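Local coordinates for Dr hemagglutinin structural subunit (Escherichia coli, PDB 2JKJ), which forms the adhesive fimbrial subunit by which uropathogenic bacteria bind the Dr blood group antigen and adhere to the upper urinary tract, at residues 54-59 with 120-125. Residues are numbered along the deposited sequence; the frame is centred on the assembly and turned at random.
Sequences VTVQAL and GIIGIY. With CLM (chloramphenicol), chain I.
Val-54 N reaches Ile-122 O at 2.7 Å, but the N-H is bent off the line to the oxygen, with an angle of 131° at the hydrogen. The return bond, from Ile-122 N to Val-54 O at 2.8 Å, is much straighter at 168°. One hydrogen-bonded pair further on, Val-56 N meets Gly-120 O at 2.8 Å and Gly-120 N answers to Val-56 O, so four backbone bonds join the antiparallel strands. Between the two pairs sits Thr-55 with Ile-121, a non-hydrogen-bonded pair whose side chains lie alongside each other; the Thr-55 CG2 methyl touches Ile-121 CD1 at 3.5 Å. On the opposite face, Ile-122 holds its CG1 beside its own backbone N (chi1 -62°), which brings that branch against Val-56 CG2, 3.9 Å from Ile-122 CG1, and Val-54 CG2 reaches diagonally to Ile-124 CG1 at 4.0 Å. This buried face belongs to the core of the immunoglobulin-like fold of Dr-family adhesins, where strand 90-97 flanks 119-126 on its other edge and Ile-95 touches both Ile-122 and Ile-124. Val-31 and Val-33 of a second subunit pack against Val-56 and Val-54, and a strand of that subunit pairs with residues 57-59, carrying the sheet across the interface. Chloramphenicol lies on the face of Thr-55 and Ile-121: its nitro group comes near Ile-121 CD1, while its dichloromethyl end settles by Gly-123, with chlorine CL1 above one face of the Tyr-125 ring, nearer its margin than its centre. Arg-96 makes a cation-pi contact with that same ring.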
loop_
_atom_site.group_PDB
_atom_site.type_symbol
_atom_site.label_atom_id
_atom_site.label_comp_id
_atom_site.label_asym_id
_atom_site.label_seq_id
_atom_site.Cartn_x
_atom_site.Cartn_y
_atom_site.Cartn_z
ATOM N N VAL A 54 -18.062 5.179 -1.862
ATOM C CA VAL A 54 -17.136 5.000 -2.968
ATOM C C VAL A 54 -17.395 6.090 -3.997
ATOM O O VAL A 54 -18.400 6.055 -4.705
ATOM C CB VAL A 54 -17.275 3.598 -3.600
ATOM C CG1 VAL A 54 -16.426 3.494 -4.863
ATOM C CG2 VAL A 54 -16.888 2.518 -2.599
ATOM N N THR A 55 -16.497 7.067 -4.066
ATOM C CA THR A 55 -16.650 8.161 -5.014
ATOM C C THR A 55 -16.444 7.687 -6.445
ATOM O O THR A 55 -15.586 6.847 -6.719
ATOM C CB THR A 55 -15.735 9.350 -4.676
ATOM O OG1 THR A 55 -14.363 8.940 -4.743
ATOM C CG2 THR A 55 -16.043 9.878 -3.285
ATOM N N VAL A 56 -17.250 8.227 -7.352
ATOM C CA VAL A 56 -17.155 7.878 -8.760
ATOM C C VAL A 56 -17.224 9.143 -9.602
ATOM O O VAL A 56 -18.132 9.962 -9.438
ATOM C CB VAL A 56 -18.246 6.871 -9.173
ATOM C CG1 VAL A 56 -18.145 6.561 -10.660
ATOM C CG2 VAL A 56 -18.137 5.596 -8.351
ATOM N N GLN A 57 -16.247 9.303 -10.491
ATOM C CA GLN A 57 -16.196 10.459 -11.378
ATOM C C GLN A 57 -15.837 10.014 -12.789
ATOM O O GLN A 57 -14.699 9.629 -13.060
ATOM C CB GLN A 57 -15.183 11.489 -10.874
ATOM C CG GLN A 57 -15.582 12.163 -9.568
ATOM C CD GLN A 57 -16.670 13.202 -9.755
ATOM O OE1 GLN A 57 -17.169 13.402 -10.860
ATOM N NE2 GLN A 57 -17.042 13.870 -8.670
ATOM N N ALA A 58 -16.820 10.051 -13.681
ATOM C CA ALA A 58 -16.612 9.648 -15.063
ATOM C C ALA A 58 -16.375 10.856 -15.963
ATOM O O ALA A 58 -16.863 11.952 -15.691
ATOM C CB ALA A 58 -17.801 8.834 -15.562
ATOM N N LEU A 59 -15.622 10.641 -17.036
ATOM C CA LEU A 59 -15.325 11.695 -17.999
ATOM C C LEU A 59 -15.290 11.100 -19.403
ATOM O O LEU A 59 -14.731 10.022 -19.610
ATOM C CB LEU A 59 -13.978 12.350 -17.681
ATOM C CG LEU A 59 -13.805 12.978 -16.297
ATOM C CD1 LEU A 59 -13.037 12.041 -15.376
ATOM C CD2 LEU A 59 -13.097 14.321 -16.407
ATOM N N GLY A 120 -20.829 10.683 -8.767
ATOM C CA GLY A 120 -21.636 10.442 -7.579
ATOM C C GLY A 120 -20.957 9.578 -6.531
ATOM O O GLY A 120 -19.763 9.295 -6.610
ATOM N N ILE A 121 -21.743 9.168 -5.543
ATOM C CA ILE A 121 -21.257 8.340 -4.449
ATOM C C ILE A 121 -21.977 6.998 -4.439
ATOM O O ILE A 121 -23.206 6.941 -4.493
ATOM C CB ILE A 121 -21.450 9.052 -3.094
ATOM C CG1 ILE A 121 -20.779 10.426 -3.105
ATOM C CG2 ILE A 121 -20.934 8.189 -1.957
ATOM C CD1 ILE A 121 -19.407 10.440 -2.461
ATOM N N ILE A 122 -21.207 5.920 -4.366
ATOM C CA ILE A 122 -21.775 4.582 -4.285
ATOM C C ILE A 122 -21.581 4.110 -2.850
ATOM O O ILE A 122 -20.453 4.022 -2.366
ATOM C CB ILE A 122 -21.120 3.617 -5.289
ATOM C CG1 ILE A 122 -21.352 4.093 -6.724
ATOM C CG2 ILE A 122 -21.657 2.205 -5.095
ATOM C CD1 ILE A 122 -22.624 3.562 -7.341
ATOM N N GLY A 123 -22.682 3.856 -2.154
ATOM C CA GLY A 123 -22.610 3.426 -0.764
ATOM C C GLY A 123 -22.546 1.909 -0.631
ATOM O O GLY A 123 -23.182 1.179 -1.391
ATOM N N ILE A 124 -21.776 1.444 0.348
ATOM C CA ILE A 124 -21.651 0.017 0.624
ATOM C C ILE A 124 -22.325 -0.263 1.962
ATOM O O ILE A 124 -21.942 0.305 2.982
ATOM C CB ILE A 124 -20.178 -0.437 0.636
ATOM C CG1 ILE A 124 -19.438 0.090 -0.598
ATOM C CG2 ILE A 124 -20.090 -1.953 0.709
ATOM C CD1 ILE A 124 -19.869 -0.560 -1.902
ATOM N N TYR A 125 -23.350 -1.111 1.944
ATOM C CA TYR A 125 -24.099 -1.439 3.154
ATOM C C TYR A 125 -24.149 -2.940 3.420
ATOM O O TYR A 125 -24.052 -3.753 2.499
ATOM C CB TYR A 125 -25.527 -0.899 3.062
ATOM C CG TYR A 125 -25.625 0.539 2.608
ATOM C CD1 TYR A 125 -25.698 1.576 3.529
ATOM C CD2 TYR A 125 -25.670 0.858 1.255
ATOM C CE1 TYR A 125 -25.801 2.886 3.118
ATOM C CE2 TYR A 125 -25.773 2.167 0.838
ATOM C CZ TYR A 125 -25.835 3.177 1.774
ATOM O OH TYR A 125 -25.931 4.486 1.365
HETATM C C1 CLM I . -22.758 5.398 2.869
HETATM CL CL1 CLM I . -22.109 3.730 2.775
HETATM CL CL2 CLM I . -22.247 6.363 1.459
HETATM C C2 CLM I . -22.243 6.043 4.218
HETATM O O2 CLM I . -21.196 5.651 4.760
HETATM N N2 CLM I . -22.993 6.983 4.656
HETATM C C3 CLM I . -22.682 7.711 5.892
HETATM C C4 CLM I . -23.576 7.190 7.031
HETATM O O4 CLM I . -22.810 6.525 8.064
HETATM C C5 CLM I . -22.840 9.223 5.646
HETATM O O5 CLM I . -24.216 9.407 5.312
HETATM C C6 CLM I . -21.917 9.672 4.533
HETATM C C7 CLM I . -20.532 9.572 4.699
HETATM C C8 CLM I . -19.667 9.994 3.662
HETATM C C9 CLM I . -20.277 10.495 2.507
HETATM N N9 CLM I . -19.378 10.950 1.395
HETATM O O9A CLM I . -19.952 11.388 0.392
HETATM O O9B CLM I . -18.181 10.865 1.540
HETATM C C10 CLM I . -21.624 10.591 2.341
HETATM C C11 CLM I . -22.468 10.179 3.359
#